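Local coordinates for uncharacterized conserved protein (Ruegeria pomeroyi DSS-3, PDB 3IUS), which is of unknown function but probably binds NAD(P) in a Rossmann-type domain, as relatives in the epimerase/dehydratase family of short-chain dehydrogenases do, at residues 239-242 with 243-247; 139-142 with 143-146; 211-215 with 216-220. All coordinates share one frame; numbering follows the deposited sequence.

Contact 1. Residues 239-242 with 243-247; sequences ADLT and PMARS
Pro-243 follows directly on Thr-242. The ring carbon Pro-243 CD lies 3.4 Å from Thr-242 CB, a closeness set largely by the peptide bond between them. Pro-243 has no N-H to offer, and at the first helical position after the cap none is needed. Met-244, a selenomethionine, adds little. Its CB passes Thr-242 OG1, and the rest of the chain leads away. Ala-245 brings the N-H that is capped. Ala-245 N donates to Thr-242 OG1 at 3.3 Å, a weak bond but a straight one, 170° at the hydrogen. Thr-242 holds OG1 between its own N and carbonyl carbon (chi1 68°), which turns the hydroxyl toward the opening turn. The methyl of Ala-245 meets Leu-241 CB at 3.8 Å. Ala-245 CB also lies 3.6 Å from Thr-242 OG1. Arg-246 N closes the turn with a stronger bond to Thr-242 O at 2.9 Å. Arg-246 CB rests near the same oxygen, and the Arg-246 side chain also touches Phe-236. Ser-247 N continues the helix by bonding to Pro-243 O. Thr-242 is the N-cap of this helix. Its OG1 takes the capping bond from an N-H of the first turn that has no earlier helical carbonyl to bind, and its O accepts the first regular helical bond.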
loop_
_atom_site.group_PDB
_atom_site.type_symbol
_atom_site.label_atom_id
_atom_site.label_comp_id
_atom_site.label_asym_id
_atom_site.label_seq_id
_atom_site.Cartn_x
_atom_site.Cartn_y
_atom_site.Cartn_z
ATOM N N ALA A 239 17.229 18.124 -12.865
ATOM C CA ALA A 239 17.456 17.647 -11.500
ATOM C C ALA A 239 18.544 16.577 -11.372
ATOM O O ALA A 239 18.875 16.154 -10.262
ATOM C CB ALA A 239 16.143 17.137 -10.900
ATOM N N ASP A 240 19.097 16.150 -12.505
ATOM C CA ASP A 240 20.026 15.018 -12.542
ATOM C C ASP A 240 19.602 13.924 -11.567
ATOM O O ASP A 240 20.183 13.766 -10.493
ATOM C CB ASP A 240 21.458 15.457 -12.244
ATOM C CG ASP A 240 22.472 14.374 -12.566
ATOM O OD1 ASP A 240 23.407 14.170 -11.762
ATOM O OD2 ASP A 240 22.324 13.718 -13.622
ATOM N N LEU A 241 18.575 13.177 -11.948
ATOM C CA LEU A 241 18.068 12.109 -11.106
ATOM C C LEU A 241 18.620 10.772 -11.567
ATOM O O LEU A 241 18.943 10.598 -12.740
ATOM C CB LEU A 241 16.541 12.076 -11.156
ATOM C CG LEU A 241 15.803 13.317 -10.651
ATOM C CD1 LEU A 241 14.298 13.140 -10.793
ATOM C CD2 LEU A 241 16.179 13.616 -9.206
ATOM N N THR A 242 18.737 9.835 -10.636
ATOM C CA THR A 242 19.073 8.466 -10.982
ATOM C C THR A 242 17.907 7.907 -11.781
ATOM O O THR A 242 16.796 8.438 -11.711
ATOM C CB THR A 242 19.281 7.606 -9.724
ATOM O OG1 THR A 242 18.029 7.442 -9.048
ATOM C CG2 THR A 242 20.281 8.272 -8.781
ATOM N N PRO A 243 18.157 6.849 -12.561
ATOM C CA PRO A 243 17.098 6.212 -13.351
ATOM C C PRO A 243 15.863 5.883 -12.518
ATOM O O PRO A 243 14.751 6.155 -12.961
ATOM C CB PRO A 243 17.769 4.938 -13.859
ATOM C CG PRO A 243 19.215 5.316 -13.972
ATOM C CD PRO A 243 19.479 6.248 -12.820
HETATM N N MSE A 244 16.056 5.318 -11.331
HETATM C CA MSE A 244 14.935 4.986 -10.455
HETATM C C MSE A 244 14.108 6.225 -10.116
HETATM O O MSE A 244 12.898 6.241 -10.311
HETATM C CB MSE A 244 15.432 4.321 -9.171
HETATM C CG MSE A 244 14.322 3.808 -8.265
HETATM SE SE MSE A 244 13.148 2.508 -9.142
HETATM C CE MSE A 244 12.207 1.877 -7.551
ATOM N N ALA A 245 14.770 7.264 -9.612
ATOM C CA ALA A 245 14.083 8.495 -9.248
ATOM C C ALA A 245 13.320 9.056 -10.441
ATOM O O ALA A 245 12.181 9.510 -10.312
ATOM C CB ALA A 245 15.081 9.524 -8.712
ATOM N N ARG A 246 13.952 9.014 -11.610
ATOM C CA ARG A 246 13.351 9.538 -12.827
ATOM C C ARG A 246 12.120 8.732 -13.229
ATOM O O ARG A 246 11.163 9.281 -13.773
ATOM C CB ARG A 246 14.371 9.526 -13.969
ATOM C CG ARG A 246 13.782 9.799 -15.343
ATOM C CD ARG A 246 14.857 9.755 -16.416
ATOM N NE ARG A 246 15.958 10.661 -16.102
ATOM C CZ ARG A 246 15.998 11.941 -16.461
ATOM N NH1 ARG A 246 14.994 12.465 -17.155
ATOM N NH2 ARG A 246 17.039 12.694 -16.128
ATOM N N SER A 247 12.149 7.433 -12.951
ATOM C CA SER A 247 11.076 6.534 -13.364
ATOM C C SER A 247 9.742 6.894 -12.714
ATOM O O SER A 247 8.677 6.546 -13.229
ATOM C CB SER A 247 11.440 5.081 -13.047
ATOM O OG SER A 247 10.542 4.181 -13.678
#

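Contact 2. Residues 139-142 with 143-146; sequences QAVP and NLPL
Leu-144 N donates to Val-141 O at 3.4 Å. It is the one hydrogen bond between 139-142 and 143-146, and it is weak by length though fairly straight at 162°. It closes a type II beta turn with Pro-142 and Asn-143 at the corners. Asn-143 has positive phi (68°), as the third position of this turn needs. The Val-141 and Leu-144 side chains meet on one side of the turn. Leu-144 CD2 lies 3.8 Å from Val-141 CB and nearly as close to Val-141 CG1. A chi1 of -158° swings the Leu-144 branch away from its own N and brings CD2 across the valine. Further on, Leu-146 CD2 sits over the flat face of the Gln-139 amide, 3.4 Å from Gln-139 CD. The two side chains cross at about a right angle. Gln-139 has two conformers, so this amide contact and the weak bond from Gln-139 NE2 to Gly-202 O are less certain. Leu-144 and Leu-146 also pack on Val-98 of strand 97-103 and on Trp-138. Pro-145 centres an inverse gamma turn just before the strand. Together the two turns reverse the chain from helix 126-140 into strand 146-155, a helix-to-strand link of the parallel alpha/beta sheet of a Rossmann-like fold.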
loop_
_atom_site.group_PDB
_atom_site.type_symbol
_atom_site.label_atom_id
_atom_site.label_comp_id
_atom_site.label_asym_id
_atom_site.label_seq_id
_atom_site.Cartn_x
_atom_site.Cartn_y
_atom_site.Cartn_z
ATOM N N GLN A 139 -4.910 -14.021 -9.251
ATOM C CA GLN A 139 -6.250 -14.127 -9.833
ATOM C C GLN A 139 -6.492 -15.468 -10.530
ATOM O O GLN A 139 -7.635 -15.815 -10.827
ATOM C CB GLN A 139 -6.523 -12.968 -10.801
ATOM C CG GLN A 139 -6.658 -11.598 -10.135
ATOM C CD GLN A 139 -8.052 -11.341 -9.589
ATOM O OE1 GLN A 139 -8.891 -12.239 -9.549
ATOM N NE2 GLN A 139 -8.308 -10.106 -9.172
ATOM N N ALA A 140 -5.424 -16.218 -10.788
ATOM C CA ALA A 140 -5.552 -17.513 -11.459
ATOM C C ALA A 140 -5.872 -18.671 -10.511
ATOM O O ALA A 140 -6.328 -19.727 -10.952
ATOM C CB ALA A 140 -4.302 -17.824 -12.268
ATOM N N VAL A 141 -5.634 -18.474 -9.218
ATOM C CA VAL A 141 -5.866 -19.524 -8.225
ATOM C C VAL A 141 -7.359 -19.834 -8.096
ATOM O O VAL A 141 -8.127 -19.030 -7.582
ATOM C CB VAL A 141 -5.308 -19.140 -6.842
ATOM C CG1 VAL A 141 -5.408 -20.314 -5.887
ATOM C CG2 VAL A 141 -3.854 -18.663 -6.955
ATOM N N PRO A 142 -7.772 -21.017 -8.560
ATOM C CA PRO A 142 -9.200 -21.363 -8.562
ATOM C C PRO A 142 -9.842 -21.283 -7.172
ATOM O O PRO A 142 -9.289 -21.809 -6.204
ATOM C CB PRO A 142 -9.209 -22.815 -9.065
ATOM C CG PRO A 142 -7.907 -23.007 -9.767
ATOM C CD PRO A 142 -6.924 -22.107 -9.065
ATOM N N ASN A 143 -10.991 -20.618 -7.086
ATOM C CA ASN A 143 -11.815 -20.606 -5.876
ATOM C C ASN A 143 -11.212 -19.885 -4.673
ATOM O O ASN A 143 -11.705 -20.014 -3.554
ATOM C CB ASN A 143 -12.210 -22.029 -5.484
ATOM C CG ASN A 143 -12.898 -22.773 -6.610
ATOM O OD1 ASN A 143 -12.429 -23.821 -7.048
ATOM N ND2 ASN A 143 -14.006 -22.227 -7.095
ATOM N N LEU A 144 -10.148 -19.126 -4.906
ATOM C CA LEU A 144 -9.567 -18.299 -3.858
ATOM C C LEU A 144 -10.390 -17.015 -3.706
ATOM O O LEU A 144 -10.687 -16.348 -4.700
ATOM C CB LEU A 144 -8.115 -17.974 -4.211
ATOM C CG LEU A 144 -7.160 -17.585 -3.084
ATOM C CD1 LEU A 144 -6.956 -18.742 -2.111
ATOM C CD2 LEU A 144 -5.833 -17.150 -3.677
ATOM N N PRO A 145 -10.771 -16.668 -2.463
ATOM C CA PRO A 145 -11.545 -15.450 -2.186
ATOM C C PRO A 145 -10.636 -14.234 -2.283
ATOM O O PRO A 145 -10.447 -13.535 -1.289
ATOM C CB PRO A 145 -11.991 -15.627 -0.729
ATOM C CG PRO A 145 -11.523 -16.996 -0.305
ATOM C CD PRO A 145 -10.431 -17.396 -1.230
ATOM N N LEU A 146 -10.084 -14.001 -3.469
ATOM C CA LEU A 146 -9.043 -12.996 -3.667
ATOM C C LEU A 146 -9.586 -11.581 -3.802
ATOM O O LEU A 146 -10.605 -11.348 -4.448
ATOM C CB LEU A 146 -8.216 -13.334 -4.912
ATOM C CG LEU A 146 -7.157 -12.290 -5.266
ATOM C CD1 LEU A 146 -6.017 -12.314 -4.244
ATOM C CD2 LEU A 146 -6.647 -12.499 -6.678
#

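Contact 3. Residues 211-215 with 216-220; sequences EPVPP and QDVIA
Asp-217 N donates to Pro-214 O at 2.8 Å, the shortest hydrogen bond between 211-215 and 216-220. Pro-215 O takes two weak bonds. Ile-219 N reaches Pro-215 O at 3.4 Å, nearly straight, while the weak bond from Val-218 N is bent to 130°. Gln-216 O is satisfied inside the helix by Ala-220 N. Gln-216 N has Pro-214 O close by, but the angle is too poor for a bond. Pro-214 and Pro-215 bring no backbone N-H at all, so none is left to be satisfied there. Gln-216 folds back over both prolines. Its CG stands between the backbone N and carbonyl carbon (chi1 65°), and a second bend lays the amide flat over Pro-214 CB, 3.5 Å from Gln-216 CD. Gln-216 OE1 lies 3.4 Å from Pro-215 CG, a packing contact. Replacing Gln-216 by an alanine would probably uncover Pro-214 CB and the CG and CD atoms of Pro-215 that this amide now covers. Asp-217 OD2 rests 3.6 Å from Pro-214 CG. Val-213 CG1 meets Val-218 CG2 at 3.8 Å. Glu-211 has both carboxylate oxygens satisfied elsewhere, OE2 by a salt bridge to Arg-274. Val-213, Asp-217 and Val-218 lie against helix 273-282 through Tyr-273 and Leu-277. Gln-216 and Ile-219 touch strand 172-174, and Val-213 and Val-218 touch Arg-182 of strand 182-184.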
loop_
_atom_site.group_PDB
_atom_site.type_symbol
_atom_site.label_atom_id
_atom_site.label_comp_id
_atom_site.label_asym_id
_atom_site.label_seq_id
_atom_site.Cartn_x
_atom_site.Cartn_y
_atom_site.Cartn_z
ATOM N N GLU A 211 -7.492 13.490 -3.533
ATOM C CA GLU A 211 -6.810 14.620 -4.149
ATOM C C GLU A 211 -5.420 14.295 -4.692
ATOM O O GLU A 211 -4.418 14.404 -3.975
ATOM C CB GLU A 211 -6.739 15.790 -3.168
ATOM C CG GLU A 211 -6.107 17.035 -3.752
ATOM C CD GLU A 211 -6.286 18.252 -2.867
ATOM O OE1 GLU A 211 -7.109 18.201 -1.933
ATOM O OE2 GLU A 211 -5.601 19.267 -3.114
ATOM N N PRO A 212 -5.361 13.876 -5.966
ATOM C CA PRO A 212 -4.076 13.770 -6.654
ATOM C C PRO A 212 -3.336 15.079 -6.469
ATOM O O PRO A 212 -3.931 16.138 -6.660
ATOM C CB PRO A 212 -4.485 13.604 -8.110
ATOM C CG PRO A 212 -5.788 12.866 -8.030
ATOM C CD PRO A 212 -6.474 13.351 -6.781
ATOM N N VAL A 213 -2.071 15.001 -6.102
ATOM C CA VAL A 213 -1.354 16.202 -5.706
ATOM C C VAL A 213 0.057 16.235 -6.275
ATOM O O VAL A 213 0.753 15.227 -6.294
ATOM C CB VAL A 213 -1.329 16.336 -4.162
ATOM C CG1 VAL A 213 -0.639 15.138 -3.517
ATOM C CG2 VAL A 213 -0.646 17.628 -3.743
ATOM N N PRO A 214 0.482 17.407 -6.761
ATOM C CA PRO A 214 1.880 17.575 -7.162
ATOM C C PRO A 214 2.777 17.351 -5.948
ATOM O O PRO A 214 2.519 17.939 -4.898
ATOM C CB PRO A 214 1.941 19.042 -7.601
ATOM C CG PRO A 214 0.525 19.385 -7.977
ATOM C CD PRO A 214 -0.327 18.608 -7.017
ATOM N N PRO A 215 3.804 16.494 -6.081
ATOM C CA PRO A 215 4.673 16.127 -4.960
ATOM C C PRO A 215 5.282 17.366 -4.307
ATOM O O PRO A 215 5.482 17.391 -3.096
ATOM C CB PRO A 215 5.769 15.284 -5.635
ATOM C CG PRO A 215 5.659 15.623 -7.109
ATOM C CD PRO A 215 4.197 15.785 -7.309
ATOM N N GLN A 216 5.544 18.387 -5.111
ATOM C CA GLN A 216 6.164 19.613 -4.594
ATOM C C GLN A 216 5.235 20.373 -3.644
ATOM O O GLN A 216 5.692 21.176 -2.829
ATOM C CB GLN A 216 6.635 20.524 -5.737
ATOM C CG GLN A 216 5.530 21.098 -6.622
ATOM C CD GLN A 216 5.204 20.202 -7.809
ATOM O OE1 GLN A 216 5.375 18.993 -7.743
ATOM N NE2 GLN A 216 4.748 20.801 -8.906
ATOM N N ASP A 217 3.933 20.112 -3.750
ATOM C CA ASP A 217 2.951 20.788 -2.908
ATOM C C ASP A 217 2.921 20.171 -1.515
ATOM O O ASP A 217 2.632 20.846 -0.532
ATOM C CB ASP A 217 1.555 20.716 -3.533
ATOM C CG ASP A 217 1.382 21.666 -4.708
ATOM O OD1 ASP A 217 2.347 22.372 -5.073
ATOM O OD2 ASP A 217 0.266 21.714 -5.257
ATOM N N VAL A 218 3.189 18.874 -1.432
ATOM C CA VAL A 218 3.203 18.217 -0.136
ATOM C C VAL A 218 4.368 18.747 0.687
ATOM O O VAL A 218 4.204 19.173 1.836
ATOM C CB VAL A 218 3.292 16.703 -0.277
ATOM C CG1 VAL A 218 3.297 16.048 1.096
ATOM C CG2 VAL A 218 2.119 16.201 -1.095
ATOM N N ILE A 219 5.545 18.717 0.075
ATOM C CA ILE A 219 6.757 19.270 0.664
ATOM C C ILE A 219 6.539 20.719 1.091
ATOM O O ILE A 219 6.893 21.115 2.207
ATOM C CB ILE A 219 7.913 19.193 -0.347
ATOM C CG1 ILE A 219 8.335 17.737 -0.559
ATOM C CG2 ILE A 219 9.093 20.063 0.098
ATOM C CD1 ILE A 219 9.364 17.545 -1.655
ATOM N N ALA A 220 5.951 21.514 0.203
ATOM C CA ALA A 220 5.677 22.909 0.520
ATOM C C ALA A 220 4.765 23.050 1.739
ATOM O O ALA A 220 4.997 23.878 2.605
ATOM C CB ALA A 220 5.070 23.624 -0.685
#

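Contacts 1 and 3 both lie where a loop enters a helix, whereas contact 2 lies where a helix gives way to a strand. Contacts 1 and 3 are the nearer pair, with centres 18 Å apart and closest atoms about 9 Å apart. They share a neighbourhood: Leu-241 touches Arg-171, and Gln-216 touches Arg-172 in strand 172-174, which pairs with strand 233-235 ahead of contact 1. Contact 2 lies at the start of strand 146-155, an inner strand of the main parallel sheet, its centre 37 Å from each of the others. It and contact 3 flank the chain's centre from opposite sides. The protein's function is unknown, so a link to an active site cannot be drawn.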